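Local coordinates for protein possible metal-dependent hydrolase (Veillonella parvula, PDB 3RPC) that probably hydrolyses a substrate not yet identified, using a pair of bound zinc ions in a metallo-beta-lactamase type fold, at residues H9-T14 / P50-P55; L30-T35 / D79-N84; T134-A139 / L197-S202; G192-L197 / V230-T235. All coordinates share one frame; numbering follows the deposited sequence.

Contact 1 of 4, residues H9-T14 / P50-P55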
loop_
_atom_site.group_PDB
_atom_site.type_symbol
_atom_site.label_atom_id
_atom_site.label_comp_id
_atom_site.label_asym_id
_atom_site.label_seq_id
_atom_site.Cartn_x
_atom_site.Cartn_y
_atom_site.Cartn_z
ATOM N N HIS A 9 21.091 17.127 -5.644
ATOM C CA HIS A 9 20.082 17.584 -4.717
ATOM C C HIS A 9 19.777 19.056 -4.945
ATOM O O HIS A 9 20.692 19.837 -5.183
ATOM C CB HIS A 9 20.478 17.370 -3.263
ATOM C CG HIS A 9 19.323 17.570 -2.351
ATOM N ND1 HIS A 9 18.130 16.910 -2.545
ATOM C CD2 HIS A 9 19.133 18.405 -1.302
ATOM C CE1 HIS A 9 17.262 17.306 -1.634
ATOM N NE2 HIS A 9 17.844 18.211 -0.869
ATOM N N ILE A 10 18.501 19.434 -4.891
ATOM C CA ILE A 10 18.127 20.844 -5.076
ATOM C C ILE A 10 17.724 21.476 -3.739
ATOM O O ILE A 10 18.439 22.325 -3.209
ATOM C CB ILE A 10 17.037 21.032 -6.156
ATOM C CG1 ILE A 10 17.515 20.466 -7.499
ATOM C CG2 ILE A 10 16.674 22.515 -6.308
ATOM C CD1 ILE A 10 18.774 21.113 -8.039
ATOM N N ARG A 11 16.603 21.039 -3.170
ATOM C CA ARG A 11 16.128 21.634 -1.920
ATOM C C ARG A 11 14.946 20.823 -1.414
ATOM O O ARG A 11 14.058 20.517 -2.179
ATOM C CB ARG A 11 15.711 23.097 -2.137
ATOM C CG ARG A 11 15.386 23.828 -0.818
ATOM C CD ARG A 11 14.867 25.254 -1.065
ATOM N NE ARG A 11 13.640 25.245 -1.851
ATOM C CZ ARG A 11 13.028 26.337 -2.304
ATOM N NH1 ARG A 11 13.518 27.543 -2.036
ATOM N NH2 ARG A 11 11.916 26.225 -3.027
ATOM N N ASN A 12 14.948 20.509 -0.118
ATOM C CA ASN A 12 13.923 19.643 0.492
ATOM C C ASN A 12 13.911 18.257 -0.169
ATOM O O ASN A 12 14.897 17.531 -0.072
ATOM C CB ASN A 12 12.536 20.296 0.469
ATOM C CG ASN A 12 11.580 19.678 1.488
ATOM O OD1 ASN A 12 11.962 19.422 2.639
ATOM N ND2 ASN A 12 10.342 19.449 1.082
ATOM N N ALA A 13 12.825 17.907 -0.856
ATOM C CA ALA A 13 12.766 16.639 -1.591
ATOM C C ALA A 13 12.968 16.836 -3.095
ATOM O O ALA A 13 12.861 15.890 -3.869
ATOM C CB ALA A 13 11.431 15.922 -1.335
ATOM N N THR A 14 13.268 18.065 -3.504
ATOM C CA THR A 14 13.448 18.361 -4.919
ATOM C C THR A 14 14.869 18.011 -5.326
ATOM O O THR A 14 15.823 18.427 -4.680
ATOM C CB THR A 14 13.194 19.852 -5.218
ATOM O OG1 THR A 14 11.892 20.222 -4.757
ATOM C CG2 THR A 14 13.308 20.150 -6.722
ATOM N N PRO A 50 9.688 28.188 1.989
ATOM C CA PRO A 50 10.933 27.497 2.343
ATOM C C PRO A 50 11.911 28.417 3.070
ATOM O O PRO A 50 11.941 29.622 2.813
ATOM C CB PRO A 50 11.493 27.063 0.987
ATOM C CG PRO A 50 10.917 28.032 0.019
ATOM C CD PRO A 50 9.558 28.377 0.534
HETATM N N MSE A 51 12.713 27.862 3.970
HETATM C CA MSE A 51 13.574 28.701 4.793
HETATM C C MSE A 51 14.860 29.136 4.093
HETATM O O MSE A 51 15.582 29.997 4.604
HETATM C CB MSE A 51 13.895 28.017 6.120
HETATM C CG MSE A 51 14.804 26.838 5.979
HETATM SE SE MSE A 51 14.961 25.861 7.668
HETATM C CE MSE A 51 13.153 25.834 8.229
ATOM N N VAL A 52 15.136 28.562 2.922
ATOM C CA VAL A 52 16.291 28.965 2.126
ATOM C C VAL A 52 15.847 29.087 0.682
ATOM O O VAL A 52 14.879 28.446 0.281
ATOM C CB VAL A 52 17.456 27.953 2.210
ATOM C CG1 VAL A 52 17.968 27.858 3.639
ATOM C CG2 VAL A 52 17.015 26.577 1.722
ATOM N N ASP A 53 16.539 29.935 -0.076
ATOM C CA ASP A 53 16.305 30.066 -1.509
ATOM C C ASP A 53 16.879 28.859 -2.233
ATOM O O ASP A 53 17.661 28.094 -1.664
ATOM C CB ASP A 53 16.953 31.353 -2.035
ATOM C CG ASP A 53 16.087 32.574 -1.802
ATOM O OD1 ASP A 53 14.925 32.582 -2.275
ATOM O OD2 ASP A 53 16.560 33.521 -1.129
ATOM N N LEU A 54 16.493 28.682 -3.491
ATOM C CA LEU A 54 17.075 27.628 -4.308
ATOM C C LEU A 54 18.577 27.862 -4.455
ATOM O O LEU A 54 19.043 29.008 -4.428
ATOM C CB LEU A 54 16.423 27.609 -5.691
ATOM C CG LEU A 54 14.944 27.223 -5.782
ATOM C CD1 LEU A 54 14.407 27.508 -7.191
ATOM C CD2 LEU A 54 14.716 25.751 -5.400
ATOM N N PRO A 55 19.344 26.778 -4.631
ATOM C CA PRO A 55 20.808 26.885 -4.740
ATOM C C PRO A 55 21.296 27.200 -6.153
ATOM O O PRO A 55 22.506 27.356 -6.355
ATOM C CB PRO A 55 21.274 25.483 -4.346
ATOM C CG PRO A 55 20.164 24.600 -4.838
ATOM C CD PRO A 55 18.899 25.373 -4.540
#
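Arg11 lays its guanidinium between Leu54 and Pro50 of the loop that follows strand 22-26. Leu54 CD2 sits over the centre of one face, 3.6 Å from Arg11 CZ. Pro50 CG lies over the opposite face, nearer the rim, 3.4 Å from Arg11 NH1. The two apolar side chains thus hold the flat group from both faces. Its two terminal nitrogens bond to main-chain oxygens. Arg11 NH1 donates to Val52 O at 2.8 Å, on a lone pair in the carbonyl plane. The bond is bent, 137° at the hydrogen, and the oxygen lies somewhat out of the guanidinium plane. Arg11 NH2 bonds to the carbonyls of Phe29 and Ala31. The chain of Arg11 is extended except for a bend at chi3 (61°), which places NE.

Beside it, Ile10 CG2 meets Leu54 CD2 at 3.9 Å, and Pro55 CG rests 3.3 Å from Ile10 O. Ile10 and Arg11 both donate their backbone N-H to Thr14 O, a classic beta bulge at the end of strand 6-11. A buried arginine gripped by carbonyl oxygens and sandwiched by apolar carbons ties the strand end to the loop; those oxygens probably offset its charge.

Contact 2 of 4, residues L30-T35 / D79-N84; sequences LAPKDT and DDTAIN
Leu30, and more weakly Ala31, give their backbone N-H groups to the carboxylate of Asp79, the N-cap residue of helix 80-85. One aspartate therefore caps the helix and holds a neighbouring loop of the metallo-beta-lactamase type fold.

At Leu30 the bond is nearly straight: Leu30 N lies 2.9 Å from Asp79 OD1, with 171° at the hydrogen. The same oxygen takes the capping bond from Ala82 N at 3.0 Å. The two donors reach OD1 from opposite faces of the carboxylate plane, both well out of it. The side chain of Leu30 touches the first turn of the helix. Its CB touches Thr81 CG2 at 3.7 Å, and its CD1 meets Ala82 CB at 4.1 Å. Met58 and Leu61 of helix 58-62 also touch Leu30.

Ala31 N comes 2.9 Å from Asp79 OD2, but this bond is weak, with only 121° at the hydrogen. Ala31 CB packs against the same oxygen. Ala31 CA lies 3.4 Å from Thr81 OG1. Thr81 has CG2 anti to its backbone N, with OG1 beside that N (chi1 -58°). The methyl thus meets Leu30 and the hydroxyl meets Ala31.

Pro32 adds a loose touch of CD on Thr81 OG1. It also opens a type II beta turn to Thr35. Thr35 closes this turn: Thr35 N and Thr35 OG1 both donate to Pro32 O from the same face of its carbonyl plane, the hydroxyl at 2.6 Å.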
loop_
_atom_site.group_PDB
_atom_site.type_symbol
_atom_site.label_atom_id
_atom_site.label_comp_id
_atom_site.label_asym_id
_atom_site.label_seq_id
_atom_site.Cartn_x
_atom_site.Cartn_y
_atom_site.Cartn_z
ATOM N N LEU A 30 9.389 24.911 -5.760
ATOM C CA LEU A 30 10.379 25.862 -6.275
ATOM C C LEU A 30 10.235 27.301 -5.766
ATOM O O LEU A 30 10.957 28.193 -6.224
ATOM C CB LEU A 30 10.396 25.827 -7.817
ATOM C CG LEU A 30 10.607 24.436 -8.433
ATOM C CD1 LEU A 30 10.675 24.506 -9.965
ATOM C CD2 LEU A 30 11.865 23.781 -7.863
ATOM N N ALA A 31 9.330 27.532 -4.820
ATOM C CA ALA A 31 9.042 28.892 -4.350
ATOM C C ALA A 31 10.263 29.602 -3.778
ATOM O O ALA A 31 11.132 28.978 -3.166
ATOM C CB ALA A 31 7.922 28.860 -3.302
ATOM N N PRO A 32 10.331 30.930 -3.953
ATOM C CA PRO A 32 11.395 31.677 -3.271
ATOM C C PRO A 32 11.291 31.565 -1.749
ATOM O O PRO A 32 10.225 31.247 -1.220
ATOM C CB PRO A 32 11.150 33.129 -3.710
ATOM C CG PRO A 32 10.377 33.006 -5.006
ATOM C CD PRO A 32 9.517 31.777 -4.841
ATOM N N LYS A 33 12.403 31.827 -1.070
ATOM C CA LYS A 33 12.463 31.859 0.388
ATOM C C LYS A 33 11.273 32.584 1.027
ATOM O O LYS A 33 10.895 33.688 0.613
ATOM C CB LYS A 33 13.783 32.514 0.818
ATOM C CG LYS A 33 13.967 32.659 2.326
ATOM C CD LYS A 33 15.372 33.169 2.656
ATOM C CE LYS A 33 15.563 33.407 4.149
ATOM N NZ LYS A 33 16.958 33.867 4.425
ATOM N N ASP A 34 10.686 31.953 2.039
ATOM C CA ASP A 34 9.655 32.572 2.877
ATOM C C ASP A 34 8.347 32.912 2.163
ATOM O O ASP A 34 7.546 33.700 2.658
ATOM C CB ASP A 34 10.217 33.796 3.625
ATOM C CG ASP A 34 11.185 33.409 4.732
ATOM O OD1 ASP A 34 11.261 32.204 5.056
ATOM O OD2 ASP A 34 11.859 34.302 5.289
ATOM N N THR A 35 8.120 32.297 1.008
ATOM C CA THR A 35 6.891 32.522 0.264
ATOM C C THR A 35 5.634 32.164 1.053
ATOM O O THR A 35 4.580 32.765 0.860
ATOM C CB THR A 35 6.926 31.782 -1.099
ATOM O OG1 THR A 35 7.949 32.368 -1.918
ATOM C CG2 THR A 35 5.589 31.877 -1.817
ATOM N N ASP A 79 4.462 22.866 -6.320
ATOM C CA ASP A 79 3.933 24.176 -5.943
ATOM C C ASP A 79 3.634 25.064 -7.147
ATOM O O ASP A 79 3.949 24.706 -8.287
ATOM C CB ASP A 79 4.847 24.887 -4.924
ATOM C CG ASP A 79 6.137 25.410 -5.534
ATOM O OD1 ASP A 79 6.604 24.869 -6.564
ATOM O OD2 ASP A 79 6.697 26.366 -4.945
ATOM N N ASP A 80 3.007 26.206 -6.880
ATOM C CA ASP A 80 2.653 27.148 -7.941
ATOM C C ASP A 80 3.862 27.565 -8.767
ATOM O O ASP A 80 3.773 27.674 -9.989
ATOM C CB ASP A 80 1.961 28.379 -7.357
ATOM C CG ASP A 80 0.498 28.130 -7.043
ATOM O OD1 ASP A 80 -0.051 27.120 -7.536
ATOM O OD2 ASP A 80 -0.105 28.951 -6.316
ATOM N N THR A 81 4.994 27.776 -8.110
ATOM C CA THR A 81 6.193 28.170 -8.839
ATOM C C THR A 81 6.574 27.095 -9.847
ATOM O O THR A 81 6.889 27.396 -10.996
ATOM C CB THR A 81 7.363 28.453 -7.903
ATOM O OG1 THR A 81 6.989 29.485 -6.978
ATOM C CG2 THR A 81 8.584 28.886 -8.702
ATOM N N ALA A 82 6.527 25.837 -9.420
ATOM C CA ALA A 82 6.794 24.735 -10.334
ATOM C C ALA A 82 5.785 24.710 -11.474
ATOM O O ALA A 82 6.155 24.575 -12.633
ATOM C CB ALA A 82 6.779 23.410 -9.581
ATOM N N ILE A 83 4.505 24.825 -11.135
ATOM C CA ILE A 83 3.449 24.794 -12.148
ATOM C C ILE A 83 3.695 25.840 -13.232
ATOM O O ILE A 83 3.497 25.578 -14.424
ATOM C CB ILE A 83 2.066 25.004 -11.509
ATOM C CG1 ILE A 83 1.669 23.765 -10.698
ATOM C CG2 ILE A 83 1.008 25.294 -12.582
ATOM C CD1 ILE A 83 0.703 24.070 -9.574
ATOM N N ASN A 84 4.153 27.014 -12.817
ATOM C CA ASN A 84 4.291 28.141 -13.741
ATOM C C ASN A 84 5.638 28.205 -14.453
ATOM O O ASN A 84 5.817 29.013 -15.369
ATOM C CB ASN A 84 4.039 29.456 -12.999
ATOM C CG ASN A 84 2.595 29.605 -12.544
ATOM O OD1 ASN A 84 1.667 29.143 -13.211
ATOM N ND2 ASN A 84 2.400 30.262 -11.409
#

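Contact 3 of 4, residues T134-A139 / L197-S202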
loop_
_atom_site.group_PDB
_atom_site.type_symbol
_atom_site.label_atom_id
_atom_site.label_comp_id
_atom_site.label_asym_id
_atom_site.label_seq_id
_atom_site.Cartn_x
_atom_site.Cartn_y
_atom_site.Cartn_z
ATOM N N THR A 134 1.705 7.409 10.870
ATOM C CA THR A 134 1.492 6.162 11.587
ATOM C C THR A 134 0.022 5.767 11.556
ATOM O O THR A 134 -0.844 6.559 11.183
ATOM C CB THR A 134 1.881 6.320 13.058
ATOM O OG1 THR A 134 1.056 7.332 13.638
ATOM C CG2 THR A 134 3.340 6.720 13.179
ATOM N N VAL A 135 -0.260 4.537 11.981
ATOM C CA VAL A 135 -1.634 4.050 12.039
ATOM C C VAL A 135 -2.510 4.954 12.895
ATOM O O VAL A 135 -3.627 5.303 12.499
ATOM C CB VAL A 135 -1.707 2.611 12.574
ATOM C CG1 VAL A 135 -3.155 2.203 12.836
ATOM C CG2 VAL A 135 -1.052 1.660 11.606
ATOM N N GLU A 136 -1.995 5.342 14.059
ATOM C CA GLU A 136 -2.705 6.257 14.949
ATOM C C GLU A 136 -3.064 7.576 14.266
ATOM O O GLU A 136 -4.148 8.122 14.468
ATOM C CB GLU A 136 -1.883 6.528 16.215
ATOM C CG GLU A 136 -2.203 7.872 16.855
ATOM C CD GLU A 136 -1.811 7.948 18.317
ATOM O OE1 GLU A 136 -1.042 7.077 18.779
ATOM O OE2 GLU A 136 -2.285 8.878 19.008
HETATM N N MSE A 137 -2.157 8.097 13.447
HETATM C CA MSE A 137 -2.448 9.337 12.742
HETATM C C MSE A 137 -3.535 9.149 11.698
HETATM O O MSE A 137 -4.369 10.032 11.495
HETATM C CB MSE A 137 -1.194 9.892 12.075
HETATM C CG MSE A 137 -0.105 10.257 13.046
HETATM SE SE MSE A 137 1.397 10.933 12.022
HETATM C CE MSE A 137 2.529 11.510 13.495
ATOM N N TYR A 138 -3.517 8.009 11.010
ATOM C CA TYR A 138 -4.529 7.760 9.985
ATOM C C TYR A 138 -5.884 7.430 10.600
ATOM O O TYR A 138 -6.907 7.513 9.928
ATOM C CB TYR A 138 -4.081 6.686 8.985
ATOM C CG TYR A 138 -3.241 7.270 7.881
ATOM C CD1 TYR A 138 -3.836 7.906 6.796
ATOM C CD2 TYR A 138 -1.853 7.224 7.938
ATOM C CE1 TYR A 138 -3.066 8.475 5.789
ATOM C CE2 TYR A 138 -1.081 7.779 6.940
ATOM C CZ TYR A 138 -1.689 8.395 5.868
ATOM O OH TYR A 138 -0.903 8.952 4.886
ATOM N N ALA A 139 -5.879 7.088 11.887
ATOM C CA ALA A 139 -7.124 6.871 12.622
ATOM C C ALA A 139 -7.753 8.203 13.034
ATOM O O ALA A 139 -8.889 8.247 13.496
ATOM C CB ALA A 139 -6.879 6.003 13.840
ATOM N N LEU A 197 1.739 18.989 15.740
ATOM C CA LEU A 197 1.496 19.309 17.140
ATOM C C LEU A 197 0.547 18.283 17.749
ATOM O O LEU A 197 -0.455 17.897 17.140
ATOM C CB LEU A 197 0.947 20.731 17.289
ATOM C CG LEU A 197 1.827 21.883 16.789
ATOM C CD1 LEU A 197 1.080 23.207 16.902
ATOM C CD2 LEU A 197 3.144 21.940 17.545
ATOM N N GLY A 198 0.883 17.815 18.948
ATOM C CA GLY A 198 0.037 16.874 19.656
ATOM C C GLY A 198 0.279 15.411 19.339
ATOM O O GLY A 198 -0.394 14.543 19.893
ATOM N N PHE A 199 1.239 15.127 18.461
ATOM C CA PHE A 199 1.571 13.748 18.083
ATOM C C PHE A 199 3.066 13.472 18.247
ATOM O O PHE A 199 3.892 14.296 17.873
ATOM C CB PHE A 199 1.146 13.446 16.638
ATOM C CG PHE A 199 -0.343 13.471 16.420
ATOM C CD1 PHE A 199 -1.011 14.672 16.229
ATOM C CD2 PHE A 199 -1.070 12.290 16.410
ATOM C CE1 PHE A 199 -2.387 14.693 16.035
ATOM C CE2 PHE A 199 -2.444 12.300 16.213
ATOM C CZ PHE A 199 -3.103 13.499 16.028
ATOM N N GLU A 200 3.405 12.302 18.781
ATOM C CA GLU A 200 4.784 11.960 19.155
ATOM C C GLU A 200 5.727 11.556 18.020
ATOM O O GLU A 200 6.939 11.796 18.084
ATOM C CB GLU A 200 4.766 10.810 20.167
ATOM C CG GLU A 200 4.039 11.113 21.455
ATOM C CD GLU A 200 4.361 10.101 22.541
ATOM O OE1 GLU A 200 5.113 9.149 22.247
ATOM O OE2 GLU A 200 3.868 10.264 23.680
ATOM N N ASP A 201 5.184 10.898 17.007
ATOM C CA ASP A 201 6.013 10.321 15.954
ATOM C C ASP A 201 6.107 11.259 14.749
ATOM O O ASP A 201 6.047 12.470 14.914
ATOM C CB ASP A 201 5.473 8.946 15.572
ATOM C CG ASP A 201 5.575 7.956 16.717
ATOM O OD1 ASP A 201 6.664 7.890 17.324
ATOM O OD2 ASP A 201 4.570 7.269 17.021
ATOM N N SER A 202 6.260 10.716 13.550
ATOM C CA SER A 202 6.426 11.567 12.368
ATOM C C SER A 202 5.575 11.084 11.202
ATOM O O SER A 202 5.178 9.921 11.139
ATOM C CB SER A 202 7.903 11.614 11.967
ATOM O OG SER A 202 8.121 12.349 10.769
HETATM O O HOH W 1 1.943 7.514 16.241
#
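Thr134 and Met137 face an irregular run of chain, 197-202, from the short helix 135-138. The nearest backbone approaches are wide. Thr134 CA is 7.4 Å from Ser202 CA, and Met137 CA is 8.0 Å from Phe199 CA. Side chains and a water bridge the gap; no direct hydrogen bond crosses it.

Met137, a selenomethionine, supplies the largest apolar part. Its chain is extended beyond CG. The terminal CE reaches Phe199 CB at 3.9 Å and the peptide between Asp201 and Ser202, with Ser202 N at 3.8 Å. Farther back, Met137 CG touches Phe199 CD2 at 4.0 Å. The two side chains run past one another, pointing opposite ways. Leu143 of helix 143-147 and Ile203 also touch Met137.

Thr134 is the N-cap. Its OG1 lies between the backbone N and the carbonyl carbon (chi1 61°) and accepts a weak capping bond from Met137 N. Its CG2 packs on Asp201 CB at 3.9 Å, the side chains crossing at about a right angle. A water joins the polar ends. It lies 2.8 Å from Thr134 OG1 and donates to Asp201 OD2. Val135, Tyr138 and Ala139 pack against the second subunit.

The Met137 methyl packs on the loop backbone, while a water links the cap hydroxyl to an exposed carboxylate. The join thus rests on apolar contact and one water bridge.

Contact 4 of 4, residues G192-L197 / V230-T235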
loop_
_atom_site.group_PDB
_atom_site.type_symbol
_atom_site.label_atom_id
_atom_site.label_comp_id
_atom_site.label_asym_id
_atom_site.label_seq_id
_atom_site.Cartn_x
_atom_site.Cartn_y
_atom_site.Cartn_z
ATOM N N GLY A 192 13.666 14.203 7.300
ATOM C CA GLY A 192 13.469 15.398 8.095
ATOM C C GLY A 192 12.545 15.250 9.296
ATOM O O GLY A 192 12.393 16.190 10.074
ATOM N N TYR A 193 11.915 14.086 9.455
ATOM C CA TYR A 193 11.110 13.816 10.645
ATOM C C TYR A 193 10.099 14.940 10.903
ATOM O O TYR A 193 10.052 15.548 11.984
ATOM C CB TYR A 193 12.028 13.601 11.846
ATOM C CG TYR A 193 11.453 12.783 12.982
ATOM C CD1 TYR A 193 11.186 11.430 12.823
ATOM C CD2 TYR A 193 11.231 13.358 14.231
ATOM C CE1 TYR A 193 10.686 10.670 13.885
ATOM C CE2 TYR A 193 10.742 12.616 15.291
ATOM C CZ TYR A 193 10.471 11.281 15.107
ATOM O OH TYR A 193 9.980 10.547 16.173
ATOM N N ALA A 194 9.287 15.212 9.885
ATOM C CA ALA A 194 8.231 16.207 9.980
ATOM C C ALA A 194 7.232 15.804 11.062
ATOM O O ALA A 194 6.786 14.651 11.101
ATOM C CB ALA A 194 7.537 16.350 8.634
ATOM N N GLN A 195 6.868 16.749 11.918
ATOM C CA GLN A 195 5.989 16.445 13.048
ATOM C C GLN A 195 4.794 17.373 13.140
ATOM O O GLN A 195 4.838 18.530 12.702
ATOM C CB GLN A 195 6.773 16.464 14.356
ATOM C CG GLN A 195 7.774 15.355 14.445
ATOM C CD GLN A 195 8.336 15.194 15.842
ATOM O OE1 GLN A 195 9.172 15.969 16.268
ATOM N NE2 GLN A 195 7.866 14.178 16.562
ATOM N N ILE A 196 3.740 16.849 13.756
ATOM C CA ILE A 196 2.476 17.542 13.923
ATOM C C ILE A 196 2.290 17.826 15.400
ATOM O O ILE A 196 2.650 16.993 16.228
ATOM C CB ILE A 196 1.304 16.644 13.475
ATOM C CG1 ILE A 196 1.564 16.044 12.082
ATOM C CG2 ILE A 196 -0.011 17.427 13.511
ATOM C CD1 ILE A 196 1.747 17.065 10.979
ATOM N N LEU A 197 1.739 18.989 15.740
ATOM C CA LEU A 197 1.496 19.309 17.140
ATOM C C LEU A 197 0.547 18.283 17.749
ATOM O O LEU A 197 -0.455 17.897 17.140
ATOM C CB LEU A 197 0.947 20.731 17.289
ATOM C CG LEU A 197 1.827 21.883 16.789
ATOM C CD1 LEU A 197 1.080 23.207 16.902
ATOM C CD2 LEU A 197 3.144 21.940 17.545
ATOM N N VAL A 230 11.362 23.043 5.012
ATOM C CA VAL A 230 10.021 23.315 5.517
ATOM C C VAL A 230 10.072 23.503 7.031
ATOM O O VAL A 230 11.081 23.193 7.670
ATOM C CB VAL A 230 8.975 22.238 5.108
ATOM C CG1 VAL A 230 8.806 22.203 3.583
ATOM C CG2 VAL A 230 9.331 20.854 5.645
ATOM N N ASN A 231 9.000 24.043 7.599
ATOM C CA ASN A 231 9.038 24.441 9.002
ATOM C C ASN A 231 9.011 23.278 9.976
ATOM O O ASN A 231 9.597 23.375 11.059
ATOM C CB ASN A 231 7.882 25.376 9.338
ATOM C CG ASN A 231 6.540 24.704 9.170
ATOM O OD1 ASN A 231 6.050 24.567 8.055
ATOM N ND2 ASN A 231 5.943 24.259 10.276
ATOM N N HIS A 232 8.314 22.199 9.616
ATOM C CA HIS A 232 7.989 21.166 10.603
ATOM C C HIS A 232 8.913 19.952 10.638
ATOM O O HIS A 232 8.686 19.032 11.420
ATOM C CB HIS A 232 6.516 20.734 10.506
ATOM C CG HIS A 232 6.131 20.123 9.192
ATOM N ND1 HIS A 232 6.813 20.373 8.020
ATOM C CD2 HIS A 232 5.115 19.289 8.863
ATOM C CE1 HIS A 232 6.240 19.713 7.027
ATOM N NE2 HIS A 232 5.204 19.050 7.512
ATOM N N THR A 233 9.964 19.966 9.826
ATOM C CA THR A 233 10.945 18.888 9.849
ATOM C C THR A 233 11.874 19.068 11.054
ATOM O O THR A 233 12.783 19.919 11.044
ATOM C CB THR A 233 11.722 18.802 8.525
ATOM O OG1 THR A 233 12.002 20.125 8.027
ATOM C CG2 THR A 233 10.875 18.104 7.498
ATOM N N ALA A 234 11.618 18.272 12.087
ATOM C CA ALA A 234 12.270 18.407 13.384
ATOM C C ALA A 234 13.662 17.796 13.428
ATOM O O ALA A 234 14.374 17.941 14.419
ATOM C CB ALA A 234 11.393 17.783 14.449
ATOM N N THR A 235 14.052 17.122 12.354
ATOM C CA THR A 235 15.387 16.550 12.245
ATOM C C THR A 235 16.124 17.260 11.113
ATOM O O THR A 235 15.669 17.254 9.962
ATOM C CB THR A 235 15.328 15.050 11.972
ATOM O OG1 THR A 235 14.765 14.390 13.119
ATOM C CG2 THR A 235 16.720 14.489 11.684
#
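Ala194 and Thr233 form a single beta bridge between two loops, with their CA atoms 3.8 Å apart. Three backbone hydrogen bonds hold the pair of loops together. Thr235 N donates to Gly192 O at 3.0 Å, Ala234 N to Tyr193 O at 3.1 Å, and Gln195 N to His232 O at 3.0 Å. Every donor stands above the plane of the carbonyl it meets. His232 O also receives a CA-H contact from Ala194.

The ring contact is a CH-pi interaction. Ala194 CB lies over the centre of one face of the His232 ring, 3.8 Å from its centroid and 11° off the normal. Phe39 also meets this ring.

Close packing completes the contact. Gly192 has no side chain, and its CA packs 3.8 Å from Thr233 CG2. Thr235 OG1 lies against Tyr193 CB. Ala234 CB sits at the edge of the Tyr193 ring and 3.4 Å from Gln195 OE1. The amide nitrogen of Gln195 bonds instead to Asp201 O.

The His232 side chain is about 6 Å from a zinc ion. His232 is not among the zinc ligands; His226, in the same loop, is. The contact thus joins two loops near the metal site: one runs from strand 186-190 to helix 207-216, the other from strand 221-225 to helix 237-246.

How the contacts relate
Contacts 1 and 2 cross along the chain and touch, with centres 11 Å apart. Both use the long loop between strand 22-26 and helix 58-62, and both close before contacts 3 and 4 open. Contacts 3 and 4 also cross. They share Leu197 and the loop before helix 207-216, with centres 12 Å apart. Contacts 1 and 3 lie about 26 Å apart between centres. The first pair belongs with the sheet that holds strand 6-11, while the loops of contact 4 follow strands of the other sheet. Contacts 1 and 4 touch through Met51 and Val230, so loops from both sheets meet. The side chain of His232 is about 6 Å from a zinc ion, that of Arg11 about 12 Å.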